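Local coordinates for tapirin (Caldicellulosiruptor hydrothermalis, PDB 6N2C), which probably binds cellulose through its beta-helical C-terminal domain, helping the thermophilic bacterium adhere to plant material, and carries a zinc ion, at residues E473-I478 with P558-Y562; V516-I522 with L535-L541. All blocks are in the same frame, centred on the assembly; numbering follows the deposited sequence. Where two conformers were deposited one is given.

Interaction 1. Residues E473-I478 with P558-Y562; sequences EDKKDI and PLIDY
At the apolar centre Ile-478 (m, t) closes on the helical turn Pro-558 to Tyr-562 (Tyr-562 N to Pro-558 O, 3.0 Å): its CG2 lies 3.9 Å from CB of Pro-558 and of Leu-559, its CD1 3.7 Å from CB of Tyr-562. CA atoms are 6.3 Å apart from Ile-478 to Leu-559 and 8.9 Å from Lys-475 to Tyr-562, a gap the Tyr-562 side chain (chi1 t, chi2 79°) bridges. Segment 473-478 is extended from Glu-473 to Lys-475 (phi/psi -140/153 to -134/112), then bends at Lys-476 and Asp-477 (psi 6° and 12°). CG of Lys-475 makes a CH-pi contact over one face of the Tyr-562 ring, 3.7 Å from its centroid and 12° off the normal; Lys-475 NZ reaches forward to Asp-477 OD1 (salt bridge, 3.2 Å). At the polar edge Tyr-562 OH donates to Glu-473 OE2 (2.6 Å), and water 1 donates to that OH (2.6 Å) and Glu-473 O (2.8 Å). Tyr-562 thus ties helix 557-565 to this surface loop, ring packed and hydroxyl held by carboxylate.

Interaction 2. Residues V516-I522 with L535-L541; sequences VITKSGI and LIANGSL
Five backbone hydrogen bonds join these two segments, which run side by side as successive rungs of a parallel beta-helix. Along strands 516-518 and 535-537, Ile-536 N donates to Val-516 O (2.9 Å), Thr-518 N to Ile-536 O (2.8 Å) and Asn-538 N to Thr-518 O (2.9 Å). The ladder continues round the corner, where Lys-519 (phi/psi -74/-16) and Asn-538 (-80/-30) leave the extended conformation at matching positions, with Gly-539 N to Ser-520 O (2.9 Å) and Ile-522 N to Ser-540 O (3.0 Å). The strand axes lie 4.8 Å apart at 2°, pairing Val-516 with Leu-535, Ile-517 with Ile-536, Thr-518 with Ala-537 and, past the turn, Ile-522 with Leu-541. At the corner Gly-521 CA comes within 3.6 Å of Gly-539 CA; a CB on either residue would clash with the opposing backbone. Water 2 links Lys-519 O (3.2 Å) to Asn-538 ND2 (2.7 Å), while Asn-538 OD1 bonds Ser-191 OG. Apolar residues stack between rungs: Ile-517 CG2 on Ile-536 CG2 at 4.0 Å, and on the other face Val-516 CB on Leu-535 CD2 at 4.0 Å. Ile-522 (m, t) sends CD1 to Ala-537 CB at 3.8 Å, and its CB meets Leu-541 CD1 at 3.8 Å. Strand 186-190 flanks 534-537, strand 483-488 flanks 513-518, and helix 494-500 brings Phe-500 against Ile-522 and Leu-535.

The two contacts, centred 15 Å apart, meet through Leu-559, whose CD2 packs 3.9 Å from CD1 of Ile-517. The helix of interaction 1 therefore lies against the face of the parallel sheet that carries Ile-517, whereas Val-516 and Leu-535 of interaction 2 point to the other face. Along the chain, both segments of interaction 2 fall between 473-478 and 558-562, so the loop and helix that meet in interaction 1 precede and follow these rungs. The zinc ion, held by His-530, Asp-532 and Glu-551, belongs to the same rungs: it is about 12 Å from the Leu-535 side chain, while interaction 1 lies away from it.

Interaction 1. Residues E473-I478 with P558-Y562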
loop_
_atom_site.group_PDB
_atom_site.type_symbol
_atom_site.label_atom_id
_atom_site.label_comp_id
_atom_site.label_asym_id
_atom_site.label_seq_id
_atom_site.Cartn_x
_atom_site.Cartn_y
_atom_site.Cartn_z
ATOM N N GLU A 473 -2.321 -10.721 -34.616
ATOM C CA GLU A 473 -2.656 -9.830 -35.731
ATOM C C GLU A 473 -2.882 -8.447 -35.188
ATOM O O GLU A 473 -3.285 -8.288 -34.022
ATOM C CB GLU A 473 -3.943 -10.316 -36.471
ATOM C CG GLU A 473 -5.309 -9.976 -35.863
ATOM C CD GLU A 473 -6.510 -10.345 -36.773
ATOM O OE1 GLU A 473 -6.268 -10.951 -37.877
ATOM O OE2 GLU A 473 -7.689 -10.029 -36.406
ATOM N N ASP A 474 -2.656 -7.437 -36.014
ATOM C CA ASP A 474 -3.091 -6.111 -35.665
ATOM C C ASP A 474 -4.599 -5.918 -35.968
ATOM O O ASP A 474 -5.142 -6.525 -36.945
ATOM C CB ASP A 474 -2.339 -5.047 -36.466
ATOM C CG ASP A 474 -0.864 -4.992 -36.149
ATOM O OD1 ASP A 474 -0.395 -5.543 -35.110
ATOM O OD2 ASP A 474 -0.150 -4.333 -36.924
ATOM N N LYS A 475 -5.293 -5.106 -35.145
ATOM C CA LYS A 475 -6.717 -4.789 -35.422
ATOM C C LYS A 475 -6.787 -3.288 -35.237
ATOM O O LYS A 475 -6.675 -2.780 -34.109
ATOM C CB LYS A 475 -7.604 -5.543 -34.510
ATOM C CG LYS A 475 -9.116 -5.393 -34.673
ATOM C CD LYS A 475 -9.567 -5.920 -36.048
ATOM C CE LYS A 475 -11.064 -6.055 -36.049
ATOM N NZ LYS A 475 -11.464 -6.427 -37.429
ATOM N N LYS A 476 -7.003 -2.542 -36.337
ATOM C CA LYS A 476 -6.964 -1.108 -36.327
ATOM C C LYS A 476 -8.278 -0.370 -36.761
ATOM O O LYS A 476 -8.302 0.858 -36.768
ATOM C CB LYS A 476 -5.907 -0.630 -37.308
ATOM C CG LYS A 476 -4.472 -1.110 -37.007
ATOM C CD LYS A 476 -3.495 -0.332 -37.912
ATOM C CE LYS A 476 -2.044 -0.520 -37.499
ATOM N NZ LYS A 476 -1.108 0.002 -38.547
ATOM N N ASP A 477 -9.343 -1.108 -36.977
ATOM C CA ASP A 477 -10.582 -0.502 -37.514
ATOM C C ASP A 477 -11.748 -0.430 -36.538
ATOM O O ASP A 477 -12.888 -0.152 -36.979
ATOM C CB ASP A 477 -10.946 -1.176 -38.825
ATOM C CG ASP A 477 -11.264 -2.663 -38.706
ATOM O OD1 ASP A 477 -11.146 -3.289 -37.651
ATOM O OD2 ASP A 477 -11.745 -3.202 -39.711
ATOM N N ILE A 478 -11.489 -0.672 -35.232
ATOM C CA ILE A 478 -12.499 -0.644 -34.193
ATOM C C ILE A 478 -12.541 0.774 -33.660
ATOM O O ILE A 478 -12.153 1.040 -32.563
ATOM C CB ILE A 478 -12.338 -1.717 -33.140
ATOM C CG1 ILE A 478 -12.277 -3.122 -33.805
ATOM C CG2 ILE A 478 -13.551 -1.751 -32.197
ATOM C CD1 ILE A 478 -12.093 -4.257 -32.835
ATOM N N PRO A 558 -17.547 -3.340 -29.049
ATOM C CA PRO A 558 -17.017 -4.083 -30.210
ATOM C C PRO A 558 -15.524 -4.429 -30.006
ATOM O O PRO A 558 -15.050 -5.495 -30.452
ATOM C CB PRO A 558 -17.134 -3.133 -31.366
ATOM C CG PRO A 558 -18.011 -2.014 -30.887
ATOM C CD PRO A 558 -18.169 -2.052 -29.450
ATOM N N LEU A 559 -14.859 -3.602 -29.214
ATOM C CA LEU A 559 -13.418 -3.912 -28.906
ATOM C C LEU A 559 -13.369 -5.036 -27.901
ATOM O O LEU A 559 -12.559 -5.942 -28.067
ATOM C CB LEU A 559 -12.662 -2.639 -28.479
ATOM C CG LEU A 559 -11.187 -2.792 -28.017
ATOM C CD1 LEU A 559 -10.418 -3.229 -29.278
ATOM C CD2 LEU A 559 -10.711 -1.449 -27.511
ATOM N N ILE A 560 -14.182 -5.046 -26.837
ATOM C CA ILE A 560 -14.225 -6.090 -25.887
ATOM C C ILE A 560 -14.585 -7.430 -26.593
ATOM O O ILE A 560 -13.957 -8.487 -26.412
ATOM C CB ILE A 560 -15.243 -5.820 -24.803
ATOM C CG1 ILE A 560 -14.818 -4.608 -23.930
ATOM C CG2 ILE A 560 -15.534 -7.029 -23.938
ATOM C CD1 ILE A 560 -15.826 -4.157 -22.983
ATOM N N ASP A 561 -15.604 -7.365 -27.452
ATOM C CA ASP A 561 -16.025 -8.572 -28.166
ATOM C C ASP A 561 -14.852 -9.143 -29.010
ATOM O O ASP A 561 -14.652 -10.359 -29.032
ATOM C CB ASP A 561 -17.168 -8.273 -29.131
ATOM C CG ASP A 561 -18.472 -7.913 -28.396
ATOM O OD1 ASP A 561 -18.628 -8.080 -27.180
ATOM O OD2 ASP A 561 -19.293 -7.476 -29.148
ATOM N N TYR A 562 -14.114 -8.284 -29.677
ATOM C CA TYR A 562 -12.941 -8.709 -30.425
ATOM C C TYR A 562 -11.892 -9.357 -29.538
ATOM O O TYR A 562 -11.407 -10.524 -29.804
ATOM C CB TYR A 562 -12.295 -7.586 -31.193
ATOM C CG TYR A 562 -11.069 -7.954 -31.962
ATOM C CD1 TYR A 562 -11.154 -8.613 -33.200
ATOM C CD2 TYR A 562 -9.793 -7.793 -31.416
ATOM C CE1 TYR A 562 -10.009 -8.974 -33.884
ATOM C CE2 TYR A 562 -8.646 -8.220 -32.053
ATOM C CZ TYR A 562 -8.745 -8.751 -33.314
ATOM O OH TYR A 562 -7.645 -9.162 -33.950
HETATM O O HOH W 1 -5.434 -9.349 -32.525
#

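Interaction 2. Residues V516-I522 with L535-L541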
loop_
_atom_site.group_PDB
_atom_site.type_symbol
_atom_site.label_atom_id
_atom_site.label_comp_id
_atom_site.label_asym_id
_atom_site.label_seq_id
_atom_site.Cartn_x
_atom_site.Cartn_y
_atom_site.Cartn_z
ATOM N N VAL A 516 -5.738 1.389 -26.299
ATOM C CA VAL A 516 -4.532 0.707 -26.795
ATOM C C VAL A 516 -4.284 -0.582 -26.070
ATOM O O VAL A 516 -4.218 -0.616 -24.836
ATOM C CB VAL A 516 -3.314 1.638 -26.744
ATOM C CG1 VAL A 516 -2.114 0.923 -27.336
ATOM C CG2 VAL A 516 -3.546 2.891 -27.497
ATOM N N ILE A 517 -4.169 -1.694 -26.820
ATOM C CA ILE A 517 -3.850 -2.974 -26.265
ATOM C C ILE A 517 -2.695 -3.537 -27.086
ATOM O O ILE A 517 -2.921 -3.806 -28.296
ATOM C CB ILE A 517 -5.016 -3.941 -26.287
ATOM C CG1 ILE A 517 -6.248 -3.372 -25.522
ATOM C CG2 ILE A 517 -4.582 -5.268 -25.610
ATOM C CD1 ILE A 517 -7.169 -2.562 -26.435
ATOM N N THR A 518 -1.528 -3.742 -26.486
ATOM C CA THR A 518 -0.342 -3.981 -27.358
ATOM C C THR A 518 0.668 -4.887 -26.758
ATOM O O THR A 518 0.750 -5.017 -25.528
ATOM C CB THR A 518 0.348 -2.691 -27.714
ATOM O OG1 THR A 518 1.486 -2.975 -28.584
ATOM C CG2 THR A 518 0.865 -1.923 -26.523
ATOM N N LYS A 519 1.288 -5.725 -27.618
ATOM C CA LYS A 519 2.402 -6.560 -27.169
ATOM C C LYS A 519 3.681 -5.779 -26.972
ATOM O O LYS A 519 4.620 -6.271 -26.352
ATOM C CB LYS A 519 2.704 -7.630 -28.184
ATOM C CG LYS A 519 1.712 -8.704 -28.293
ATOM C CD LYS A 519 2.298 -10.098 -28.774
ATOM C CE LYS A 519 2.721 -10.065 -30.210
ATOM N NZ LYS A 519 2.779 -11.449 -30.831
ATOM N N SER A 520 3.781 -4.581 -27.492
ATOM C CA SER A 520 4.894 -3.651 -27.265
ATOM C C SER A 520 4.718 -2.965 -25.909
ATOM O O SER A 520 3.760 -3.261 -25.173
ATOM C CB SER A 520 5.013 -2.577 -28.407
ATOM O OG SER A 520 3.931 -1.625 -28.428
ATOM N N GLY A 521 5.632 -2.055 -25.606
ATOM C CA GLY A 521 5.325 -1.027 -24.620
ATOM C C GLY A 521 4.521 0.101 -25.231
ATOM O O GLY A 521 4.171 0.038 -26.403
ATOM N N ILE A 522 4.206 1.066 -24.432
ATOM C CA ILE A 522 3.515 2.291 -24.806
ATOM C C ILE A 522 4.256 3.463 -24.286
ATOM O O ILE A 522 4.361 3.633 -23.095
ATOM C CB ILE A 522 2.043 2.383 -24.327
ATOM C CG1 ILE A 522 1.213 1.244 -24.888
ATOM C CG2 ILE A 522 1.446 3.702 -24.759
ATOM C CD1 ILE A 522 -0.160 1.019 -24.260
ATOM N N LEU A 535 -5.064 1.913 -21.449
ATOM C CA LEU A 535 -3.732 1.610 -22.001
ATOM C C LEU A 535 -3.236 0.317 -21.381
ATOM O O LEU A 535 -3.091 0.244 -20.134
ATOM C CB LEU A 535 -2.755 2.739 -21.728
ATOM C CG LEU A 535 -3.089 4.128 -22.230
ATOM C CD1 LEU A 535 -2.088 5.167 -21.660
ATOM C CD2 LEU A 535 -3.239 4.248 -23.723
ATOM N N ILE A 536 -3.023 -0.703 -22.250
ATOM C CA ILE A 536 -2.735 -2.114 -21.841
ATOM C C ILE A 536 -1.548 -2.499 -22.675
ATOM O O ILE A 536 -1.642 -2.539 -23.924
ATOM C CB ILE A 536 -3.914 -3.043 -22.058
ATOM C CG1 ILE A 536 -5.057 -2.587 -21.111
ATOM C CG2 ILE A 536 -3.504 -4.482 -21.787
ATOM C CD1 ILE A 536 -6.337 -3.334 -21.285
ATOM N N ALA A 537 -0.460 -2.803 -21.972
ATOM C CA ALA A 537 0.834 -3.094 -22.658
ATOM C C ALA A 537 1.561 -4.241 -22.055
ATOM O O ALA A 537 1.577 -4.488 -20.837
ATOM C CB ALA A 537 1.701 -1.850 -22.710
ATOM N N ASN A 538 2.163 -5.059 -22.951
ATOM C CA ASN A 538 3.038 -6.142 -22.428
ATOM C C ASN A 538 4.387 -5.564 -22.060
ATOM O O ASN A 538 5.028 -6.080 -21.135
ATOM C CB ASN A 538 3.221 -7.173 -23.510
ATOM C CG ASN A 538 3.411 -8.560 -22.971
ATOM O OD1 ASN A 538 2.716 -9.018 -22.040
ATOM N ND2 ASN A 538 4.243 -9.311 -23.686
ATOM N N GLY A 539 4.835 -4.496 -22.738
ATOM C CA GLY A 539 6.002 -3.782 -22.336
ATOM C C GLY A 539 5.635 -2.689 -21.377
ATOM O O GLY A 539 4.493 -2.608 -20.938
ATOM N N SER A 540 6.600 -1.871 -21.025
ATOM C CA SER A 540 6.367 -0.812 -20.075
ATOM C C SER A 540 5.471 0.296 -20.608
ATOM O O SER A 540 5.515 0.639 -21.796
ATOM C CB SER A 540 7.675 -0.138 -19.606
ATOM O OG SER A 540 8.406 -1.073 -18.835
ATOM N N LEU A 541 4.767 0.903 -19.678
ATOM C CA LEU A 541 3.991 2.059 -19.948
ATOM C C LEU A 541 4.697 3.310 -19.426
ATOM O O LEU A 541 4.803 3.542 -18.186
ATOM C CB LEU A 541 2.612 1.908 -19.304
ATOM C CG LEU A 541 1.739 3.108 -19.360
ATOM C CD1 LEU A 541 1.440 3.564 -20.785
ATOM C CD2 LEU A 541 0.459 2.780 -18.650
HETATM O O HOH W 2 5.521 -9.352 -26.011
#